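Local coordinates for purine nucleoside phosphorylase (Anopheles gambiae, PDB 2P4S), which catalyses the phosphorolysis of purine nucleosides such as inosine and guanosine, releasing the free base and pentose 1-phosphate in purine salvage, at residues A[151-156]-A[162-167]; A[214-219]-A[258-263]; A[144-149]-A[340-345]. One frame throughout, in Å; residues are numbered along the deposited sequence.

Contact 1: A[151-156]-A[162-167]; sequences GRLVFG and PVMCMQ
Met164 sends its CG trans to its own N (chi1 -167°), while Phe155 folds its ring back beside its backbone N (chi1 -72°), and the two side chains therefore run alongside each other. Met164 CG sits over one face of the ring, toward its rim, 3.5 Å from Phe155 CE1, a CH-pi contact; the sulfur follows obliquely, SD lying 4.6 Å from the ring centroid in a Met-aromatic contact. On the same face of this antiparallel hairpin, Leu153 CD1 meets Met166 CG at 3.9 Å. The opposite face carries Arg152, Val154, Cys165 and Gln167, where Gln167 OE1 lies 3.9 Å from Arg152 CD, with the amide and guanidinium planes 62° apart; Arg152 NE forms a salt bridge with Asp134 OD1, and Gln167 NE2 a weak hydrogen bond to Gly121 O. Gln167 O is gripped twice, by Gly151 N at 2.8 Å and Arg152 N at 3.2 Å. This is a G1 beta bulge, and Gly151 has the positive phi that glycine tolerates. Hydrogen-bonded antiparallel pairs follow, as where Cys165 N donates to Val154 O at 2.8 Å. The hairpin lies between strands 130-134 and 112-116. Helix 178-191 covers Phe155, Met164 and Met166, while helix 122-125 packs on Val154, Cys165 and Gln167.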
loop_
_atom_site.group_PDB
_atom_site.type_symbol
_atom_site.label_atom_id
_atom_site.label_comp_id
_atom_site.label_asym_id
_atom_site.label_seq_id
_atom_site.Cartn_x
_atom_site.Cartn_y
_atom_site.Cartn_z
ATOM N N GLY A 151 8.291 -9.526 26.227
ATOM C CA GLY A 151 9.577 -9.503 25.541
ATOM C C GLY A 151 10.557 -10.577 25.986
ATOM O O GLY A 151 11.718 -10.263 26.309
ATOM N N ARG A 152 10.112 -11.838 26.030
ATOM C CA ARG A 152 10.993 -12.992 26.362
ATOM C C ARG A 152 10.750 -14.165 25.413
ATOM O O ARG A 152 9.610 -14.423 25.051
ATOM C CB ARG A 152 10.719 -13.519 27.768
ATOM C CG ARG A 152 11.049 -12.574 28.854
ATOM C CD ARG A 152 10.597 -13.149 30.188
ATOM N NE ARG A 152 10.773 -12.143 31.232
ATOM C CZ ARG A 152 9.982 -12.016 32.296
ATOM N NH1 ARG A 152 8.947 -12.836 32.481
ATOM N NH2 ARG A 152 10.221 -11.047 33.173
ATOM N N LEU A 153 11.827 -14.849 25.018
ATOM C CA LEU A 153 11.768 -16.112 24.338
ATOM C C LEU A 153 11.813 -17.249 25.395
ATOM O O LEU A 153 12.758 -17.331 26.200
ATOM C CB LEU A 153 12.923 -16.189 23.347
ATOM C CG LEU A 153 12.882 -17.265 22.275
ATOM C CD1 LEU A 153 11.512 -17.238 21.535
ATOM C CD2 LEU A 153 14.015 -17.051 21.317
ATOM N N VAL A 154 10.754 -18.057 25.450
ATOM C CA VAL A 154 10.605 -19.055 26.497
ATOM C C VAL A 154 10.627 -20.453 25.854
ATOM O O VAL A 154 9.794 -20.771 24.986
ATOM C CB VAL A 154 9.329 -18.847 27.345
ATOM C CG1 VAL A 154 9.372 -19.655 28.590
ATOM C CG2 VAL A 154 9.202 -17.424 27.775
ATOM N N PHE A 155 11.613 -21.272 26.233
ATOM C CA PHE A 155 11.680 -22.657 25.749
ATOM C C PHE A 155 11.159 -23.446 26.915
ATOM O O PHE A 155 11.663 -23.301 27.997
ATOM C CB PHE A 155 13.117 -23.072 25.441
ATOM C CG PHE A 155 13.702 -22.434 24.213
ATOM C CD1 PHE A 155 13.832 -23.170 23.032
ATOM C CD2 PHE A 155 14.190 -21.117 24.243
ATOM C CE1 PHE A 155 14.388 -22.590 21.854
ATOM C CE2 PHE A 155 14.747 -20.543 23.108
ATOM C CZ PHE A 155 14.870 -21.298 21.894
ATOM N N GLY A 156 10.125 -24.261 26.729
ATOM C CA GLY A 156 9.521 -24.985 27.864
ATOM C C GLY A 156 8.597 -26.073 27.359
ATOM O O GLY A 156 8.424 -26.236 26.148
ATOM N N PRO A 162 7.649 -30.036 24.184
ATOM C CA PRO A 162 8.579 -28.906 24.050
ATOM C C PRO A 162 8.128 -27.904 22.972
ATOM O O PRO A 162 7.908 -28.264 21.771
ATOM C CB PRO A 162 9.915 -29.570 23.664
ATOM C CG PRO A 162 9.555 -30.895 23.145
ATOM C CD PRO A 162 8.276 -31.312 23.797
ATOM N N VAL A 163 8.003 -26.656 23.424
ATOM C CA VAL A 163 7.666 -25.508 22.559
ATOM C C VAL A 163 8.710 -24.382 22.748
ATOM O O VAL A 163 9.490 -24.377 23.711
ATOM C CB VAL A 163 6.178 -24.978 22.786
ATOM C CG1 VAL A 163 5.137 -26.092 22.626
ATOM C CG2 VAL A 163 6.007 -24.355 24.164
ATOM N N MET A 164 8.730 -23.481 21.779
ATOM C CA MET A 164 9.503 -22.251 21.793
ATOM C C MET A 164 8.451 -21.133 21.673
ATOM O O MET A 164 7.725 -21.048 20.690
ATOM C CB MET A 164 10.361 -22.231 20.550
ATOM C CG MET A 164 11.412 -21.196 20.565
ATOM S SD MET A 164 12.244 -21.295 18.991
ATOM C CE MET A 164 12.207 -22.976 18.646
ATOM N N CYS A 165 8.392 -20.266 22.662
ATOM C CA CYS A 165 7.321 -19.339 22.782
ATOM C C CYS A 165 7.786 -17.858 22.823
ATOM O O CYS A 165 8.585 -17.452 23.698
ATOM C CB CYS A 165 6.542 -19.773 24.006
ATOM S SG CYS A 165 5.114 -18.836 24.211
ATOM N N MET A 166 7.370 -17.075 21.819
ATOM C CA MET A 166 7.540 -15.625 21.835
ATOM C C MET A 166 6.513 -14.980 22.718
ATOM O O MET A 166 5.351 -14.815 22.337
ATOM C CB MET A 166 7.464 -15.018 20.451
ATOM C CG MET A 166 8.766 -15.071 19.701
ATOM S SD MET A 166 8.550 -14.388 18.043
ATOM C CE MET A 166 8.563 -12.600 18.304
ATOM N N GLN A 167 6.932 -14.636 23.921
ATOM C CA GLN A 167 6.061 -13.933 24.832
ATOM C C GLN A 167 6.150 -12.440 24.549
ATOM O O GLN A 167 7.008 -11.716 25.116
ATOM C CB GLN A 167 6.443 -14.230 26.269
ATOM C CG GLN A 167 5.403 -13.727 27.249
ATOM C CD GLN A 167 5.825 -13.963 28.692
ATOM O OE1 GLN A 167 7.006 -14.164 28.970
ATOM N NE2 GLN A 167 4.865 -13.926 29.608
#

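Contact 2: A[214-219]-A[258-263]; sequences IMLIKD and QAKVIA
Lys260 carries the polar bond of this contact, a salt bridge from NZ to Glu274 OE1 on the strand next to that of Leu216, and on the way its CG passes Leu216. The lysine is extended beyond CG, so its aliphatic part slants across the leucine before the ammonium reaches its partner; CG comes 4.1 Å from Leu216 CD1. Lys218 NZ lies 6.5 Å from Lys260 NZ, and the carboxylate of Glu274 probably eases the repulsion between these like charges. The apolar heart of the contact is Leu216 against Ala259. Leu216 holds CG beside its backbone N (chi1 -49°) and CD1 trans to CA (chi2 173°), which turns the fork of the side chain to the helix. Both prongs then bear on one methyl: Ala259 CB is 3.7 Å from Leu216 CD2 and 3.9 Å from Leu216 CD1. With only a methyl on the helix side, Leu216 CA and Ala259 CA stand 8.1 Å apart. Helix 253-265, part of the long crossover between parallel neighbours 214-221 and 272-279, is thus laid on the sheet well away from the active site. Phe321 of strand 319-329 touches both Leu216 and Ala259, and Phe359 of helix 353-370 also packs on Ala259.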
loop_
_atom_site.group_PDB
_atom_site.type_symbol
_atom_site.label_atom_id
_atom_site.label_comp_id
_atom_site.label_asym_id
_atom_site.label_seq_id
_atom_site.Cartn_x
_atom_site.Cartn_y
_atom_site.Cartn_z
ATOM N N ILE A 214 -12.852 -16.642 19.596
ATOM C CA ILE A 214 -11.629 -16.961 18.896
ATOM C C ILE A 214 -12.001 -17.234 17.445
ATOM O O ILE A 214 -12.814 -18.126 17.158
ATOM C CB ILE A 214 -10.983 -18.186 19.535
ATOM C CG1 ILE A 214 -10.530 -17.843 20.965
ATOM C CG2 ILE A 214 -9.867 -18.790 18.661
ATOM C CD1 ILE A 214 -10.155 -19.087 21.772
ATOM N N MET A 215 -11.433 -16.455 16.541
ATOM C CA MET A 215 -11.535 -16.736 15.130
ATOM C C MET A 215 -10.312 -17.475 14.628
ATOM O O MET A 215 -9.241 -16.880 14.544
ATOM C CB MET A 215 -11.690 -15.450 14.322
ATOM C CG MET A 215 -12.106 -15.725 12.862
ATOM S SD MET A 215 -11.729 -14.371 11.779
ATOM C CE MET A 215 -9.918 -14.466 11.657
ATOM N N LEU A 216 -10.479 -18.748 14.241
ATOM C CA LEU A 216 -9.471 -19.425 13.409
ATOM C C LEU A 216 -9.255 -18.626 12.140
ATOM O O LEU A 216 -10.193 -18.204 11.477
ATOM C CB LEU A 216 -9.868 -20.846 13.005
ATOM C CG LEU A 216 -10.346 -21.722 14.174
ATOM C CD1 LEU A 216 -10.876 -23.052 13.696
ATOM C CD2 LEU A 216 -9.267 -21.856 15.295
ATOM N N ILE A 217 -7.995 -18.454 11.790
ATOM C CA ILE A 217 -7.670 -17.804 10.550
ATOM C C ILE A 217 -7.656 -18.880 9.488
ATOM O O ILE A 217 -6.884 -19.845 9.549
ATOM C CB ILE A 217 -6.358 -16.977 10.647
ATOM C CG1 ILE A 217 -6.450 -16.009 11.845
ATOM C CG2 ILE A 217 -6.074 -16.265 9.282
ATOM C CD1 ILE A 217 -5.178 -15.118 12.095
ATOM N N LYS A 218 -8.577 -18.729 8.549
ATOM C CA LYS A 218 -8.678 -19.632 7.451
ATOM C C LYS A 218 -7.873 -19.057 6.279
ATOM O O LYS A 218 -7.374 -19.804 5.437
ATOM C CB LYS A 218 -10.159 -19.814 7.080
ATOM C CG LYS A 218 -10.373 -20.707 5.867
ATOM C CD LYS A 218 -11.878 -20.902 5.521
ATOM C CE LYS A 218 -12.041 -22.127 4.582
ATOM N NZ LYS A 218 -13.548 -22.235 4.235
ATOM N N ASP A 219 -7.772 -17.726 6.222
ATOM C CA ASP A 219 -7.102 -17.065 5.135
ATOM C C ASP A 219 -6.812 -15.629 5.530
ATOM O O ASP A 219 -7.320 -15.154 6.541
ATOM C CB ASP A 219 -7.979 -17.094 3.862
ATOM C CG ASP A 219 -7.138 -17.108 2.585
ATOM O OD1 ASP A 219 -5.888 -16.919 2.674
ATOM O OD2 ASP A 219 -7.713 -17.267 1.504
ATOM N N GLN A 258 -9.115 -29.770 13.693
ATOM C CA GLN A 258 -8.885 -30.283 15.068
ATOM C C GLN A 258 -9.294 -29.249 16.146
ATOM O O GLN A 258 -9.902 -29.585 17.177
ATOM C CB GLN A 258 -7.429 -30.785 15.238
ATOM C CG GLN A 258 -7.105 -31.382 16.629
ATOM C CD GLN A 258 -8.013 -32.585 17.034
ATOM O OE1 GLN A 258 -8.661 -33.206 16.187
ATOM N NE2 GLN A 258 -8.046 -32.904 18.345
ATOM N N ALA A 259 -8.968 -27.985 15.892
ATOM C CA ALA A 259 -9.429 -26.836 16.704
ATOM C C ALA A 259 -10.939 -26.795 16.926
ATOM O O ALA A 259 -11.425 -26.473 18.024
ATOM C CB ALA A 259 -8.931 -25.510 16.051
ATOM N N LYS A 260 -11.699 -27.119 15.892
ATOM C CA LYS A 260 -13.149 -27.154 16.022
ATOM C C LYS A 260 -13.605 -28.316 16.933
ATOM O O LYS A 260 -14.580 -28.193 17.661
ATOM C CB LYS A 260 -13.814 -27.252 14.652
ATOM C CG LYS A 260 -13.628 -26.046 13.746
ATOM C CD LYS A 260 -14.051 -26.356 12.297
ATOM C CE LYS A 260 -14.030 -25.101 11.447
ATOM N NZ LYS A 260 -14.335 -25.313 9.956
ATOM N N VAL A 261 -12.888 -29.434 16.869
ATOM C CA VAL A 261 -13.112 -30.586 17.736
ATOM C C VAL A 261 -12.728 -30.276 19.194
ATOM O O VAL A 261 -13.523 -30.558 20.116
ATOM C CB VAL A 261 -12.319 -31.813 17.221
ATOM C CG1 VAL A 261 -12.470 -32.989 18.190
ATOM C CG2 VAL A 261 -12.790 -32.205 15.791
ATOM N N ILE A 262 -11.550 -29.656 19.392
ATOM C CA ILE A 262 -11.133 -29.173 20.688
ATOM C C ILE A 262 -12.122 -28.153 21.253
ATOM O O ILE A 262 -12.474 -28.204 22.428
ATOM C CB ILE A 262 -9.676 -28.535 20.604
ATOM C CG1 ILE A 262 -8.631 -29.610 20.228
ATOM C CG2 ILE A 262 -9.373 -27.721 21.863
ATOM C CD1 ILE A 262 -7.381 -29.077 19.461
ATOM N N ALA A 263 -12.594 -27.220 20.423
ATOM C CA ALA A 263 -13.542 -26.206 20.902
ATOM C C ALA A 263 -14.712 -26.861 21.582
ATOM O O ALA A 263 -15.122 -26.425 22.663
ATOM C CB ALA A 263 -14.043 -25.292 19.753
#

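Contact 3: A[144-149]-A[340-345]; sequences STVAGH and HCHDSI. With DIH (7-[[(3R,4R)-3-(hydroxymethyl)-4-oxidanyl-pyrrolidin-1-ium-1-yl]methyl]-3,5-dihydropyrrolo[3,2-d]pyrimidin-4-one), chain F; PO4 (phosphate ion), chain D.
This is a polar bridge at the active site, where the loop ahead of strand 152-158 meets the first turn of helix 342-350. His342 carries it, holding a loop carbonyl with one ring nitrogen and the bound inhibitor with the other. Its CG is trans to the backbone N (chi1 -176°), which projects the imidazole from the helix toward Val146 and Ala147. NE2 donates to Ala147 O at 2.9 Å, and the N-H points almost straight at the oxygen (172°). That oxygen lies practically in the imidazole plane, although the donor itself stands 31° off the plane of the carbonyl. At the other edge, ND1 shares a hydrogen bond with O5' of the inhibitor at 2.6 Å. Two carbon contacts lie beside the NE2 end of the ring: Val146 CG1 comes obliquely to within 3.7 Å of His342 NE2, and Ala147 CB rests 4.0 Å from His342 CD2. Phe244 of the third subunit meets the His342 ring and packs on Val146, so the trimer helps to build the pocket.

The loop presents its carbonyl from a type II turn, Val146 to His149, closed by His149 N to Val146 O at 2.9 Å, with Gly148 at the third position. The same turn brings His149 to the phosphate; its NE2 makes a weak bond to phosphate O2 at 3.3 Å. Ser118, Arg169, Ala201 and Ser305 supply further bonds to that ion.

Chemically, with the inhibitor bound, bonds at both nitrogens should fix the rotation of the imidazole, and Ala147 acts as a second-shell residue. Ile345 CD1 lies 3.6 Å from O5' of the inhibitor, adding an apolar wall beside the polar grip. Since O5' takes the place of the nucleoside 5'-hydroxyl, the contact is consistent with recognition of that group, while His149, on the same turn as Ala147, adds its weak bond to the phosphate.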
loop_
_atom_site.group_PDB
_atom_site.type_symbol
_atom_site.label_atom_id
_atom_site.label_comp_id
_atom_site.label_asym_id
_atom_site.label_seq_id
_atom_site.Cartn_x
_atom_site.Cartn_y
_atom_site.Cartn_z
ATOM N N SER A 144 10.327 -5.649 22.330
ATOM C CA SER A 144 8.878 -5.317 22.348
ATOM C C SER A 144 8.628 -4.010 23.087
ATOM O O SER A 144 8.975 -3.901 24.240
ATOM C CB SER A 144 8.103 -6.456 23.016
ATOM O OG SER A 144 8.187 -7.611 22.216
ATOM N N THR A 145 8.049 -3.004 22.439
ATOM C CA THR A 145 7.830 -1.692 23.110
ATOM C C THR A 145 6.349 -1.507 23.505
ATOM O O THR A 145 5.983 -0.523 24.140
ATOM C CB THR A 145 8.332 -0.485 22.267
ATOM O OG1 THR A 145 7.513 -0.323 21.097
ATOM C CG2 THR A 145 9.838 -0.646 21.806
ATOM N N VAL A 146 5.514 -2.487 23.152
ATOM C CA VAL A 146 4.055 -2.417 23.351
ATOM C C VAL A 146 3.621 -2.913 24.735
ATOM O O VAL A 146 4.015 -3.995 25.153
ATOM C CB VAL A 146 3.286 -3.080 22.129
ATOM C CG1 VAL A 146 1.773 -3.030 22.302
ATOM C CG2 VAL A 146 3.659 -2.323 20.883
ATOM N N ALA A 147 2.820 -2.121 25.457
ATOM C CA ALA A 147 2.316 -2.574 26.761
ATOM C C ALA A 147 1.740 -3.998 26.662
ATOM O O ALA A 147 1.004 -4.296 25.720
ATOM C CB ALA A 147 1.254 -1.595 27.323
ATOM N N GLY A 148 2.047 -4.875 27.622
ATOM C CA GLY A 148 1.505 -6.238 27.592
ATOM C C GLY A 148 2.292 -7.200 26.723
ATOM O O GLY A 148 2.010 -8.401 26.722
ATOM N N HIS A 149 3.274 -6.699 25.958
ATOM C CA HIS A 149 4.255 -7.589 25.309
ATOM C C HIS A 149 5.502 -7.673 26.219
ATOM O O HIS A 149 6.341 -6.777 26.224
ATOM C CB HIS A 149 4.558 -7.125 23.888
ATOM C CG HIS A 149 3.397 -7.301 22.946
ATOM N ND1 HIS A 149 2.195 -6.638 23.104
ATOM C CD2 HIS A 149 3.235 -8.109 21.881
ATOM C CE1 HIS A 149 1.340 -7.043 22.187
ATOM N NE2 HIS A 149 1.952 -7.919 21.420
ATOM N N HIS A 340 -12.426 1.944 22.028
ATOM C CA HIS A 340 -11.258 1.103 21.735
ATOM C C HIS A 340 -10.180 1.501 22.722
ATOM O O HIS A 340 -9.790 2.675 22.755
ATOM C CB HIS A 340 -10.735 1.332 20.307
ATOM C CG HIS A 340 -11.692 0.926 19.232
ATOM N ND1 HIS A 340 -12.608 -0.096 19.392
ATOM C CD2 HIS A 340 -11.845 1.376 17.962
ATOM C CE1 HIS A 340 -13.295 -0.245 18.273
ATOM N NE2 HIS A 340 -12.849 0.634 17.389
ATOM N N CYS A 341 -9.715 0.547 23.527
ATOM C CA CYS A 341 -8.702 0.817 24.550
ATOM C C CYS A 341 -7.718 -0.356 24.657
ATOM O O CYS A 341 -8.124 -1.502 24.890
ATOM C CB CYS A 341 -9.381 1.141 25.900
ATOM S SG CYS A 341 -8.255 1.201 27.323
ATOM N N HIS A 342 -6.426 -0.062 24.462
ATOM C CA HIS A 342 -5.412 -1.104 24.501
ATOM C C HIS A 342 -5.401 -1.925 25.799
ATOM O O HIS A 342 -5.298 -3.156 25.744
ATOM C CB HIS A 342 -4.009 -0.576 24.193
ATOM C CG HIS A 342 -2.969 -1.662 24.141
ATOM N ND1 HIS A 342 -2.996 -2.668 23.202
ATOM C CD2 HIS A 342 -1.891 -1.918 24.928
ATOM C CE1 HIS A 342 -1.960 -3.471 23.380
ATOM N NE2 HIS A 342 -1.275 -3.039 24.425
ATOM N N ASP A 343 -5.513 -1.248 26.945
ATOM C CA ASP A 343 -5.599 -1.908 28.245
ATOM C C ASP A 343 -6.774 -2.888 28.314
ATOM O O ASP A 343 -6.591 -4.011 28.774
ATOM C CB ASP A 343 -5.680 -0.898 29.418
ATOM C CG ASP A 343 -4.328 -0.179 29.709
ATOM O OD1 ASP A 343 -3.232 -0.680 29.286
ATOM O OD2 ASP A 343 -4.366 0.910 30.371
ATOM N N SER A 344 -7.966 -2.471 27.874
ATOM C CA SER A 344 -9.142 -3.378 27.801
ATOM C C SER A 344 -8.908 -4.581 26.871
ATOM O O SER A 344 -9.305 -5.701 27.178
ATOM C CB SER A 344 -10.390 -2.646 27.297
ATOM O OG SER A 344 -10.648 -1.501 28.082
ATOM N N ILE A 345 -8.263 -4.312 25.746
ATOM C CA ILE A 345 -7.963 -5.307 24.717
ATOM C C ILE A 345 -7.082 -6.407 25.269
ATOM O O ILE A 345 -7.375 -7.595 25.087
ATOM C CB ILE A 345 -7.366 -4.595 23.429
ATOM C CG1 ILE A 345 -8.512 -3.896 22.636
ATOM C CG2 ILE A 345 -6.533 -5.542 22.561
ATOM C CD1 ILE A 345 -8.042 -2.960 21.498
HETATM O "O5'" DIH F . -4.466 -2.430 21.041
HETATM C "C5'" DIH F . -3.635 -2.214 19.883
HETATM C "C4'" DIH F . -2.901 -3.509 19.634
HETATM C "C6'" DIH F . -3.877 -4.702 19.525
HETATM C "C3'" DIH F . -2.141 -3.433 18.327
HETATM O "O3'" DIH F . -0.941 -4.196 18.465
HETATM C "C2'" DIH F . -3.041 -4.157 17.344
HETATM N "N1'" DIH F . -3.591 -5.272 18.177
HETATM C C10 DIH F . -4.671 -5.967 17.459
HETATM C C9 DIH F . -6.042 -5.328 17.420
HETATM C C8 DIH F . -7.064 -5.517 18.389
HETATM N N7 DIH F . -8.162 -4.812 17.999
HETATM C C5 DIH F . -7.902 -4.175 16.827
HETATM C C6 DIH F . -8.704 -3.327 15.901
HETATM O O6 DIH F . -9.935 -2.998 16.158
HETATM N N1 DIH F . -8.060 -2.914 14.788
HETATM C C2 DIH F . -6.763 -3.232 14.496
HETATM N N3 DIH F . -6.022 -4.021 15.289
HETATM C C4 DIH F . -6.588 -4.497 16.449
HETATM P P PO4 D . -1.191 -8.224 18.291
HETATM O O1 PO4 D . -2.025 -9.203 19.053
HETATM O O2 PO4 D . 0.279 -8.515 18.597
HETATM O O3 PO4 D . -1.358 -8.316 16.820
HETATM O O4 PO4 D . -1.589 -6.847 18.732
#

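Along the chain, contact 3 opens at 144-149 and closes only at 340-345; contacts 1 and 2 follow one another within that span. All three lie in the phosphorylase-family region. Contacts 1 and 2 reach the same mixed sheet, with centres about 22 Å apart and nearest atoms about 13 Å apart: one is a hairpin within it, the other a helix laid on it. Contact 3 lies about 20 Å from contact 1 and about 24 Å from contact 2, centre to centre. It touches contact 1, where Gly151 CA meets Ser144 OG at 4.1 Å; the loop bearing His149, one of several segments at the phosphate site, leads straight into strand 152-158. The sheet framework thus connects with an active site completed by distant segments.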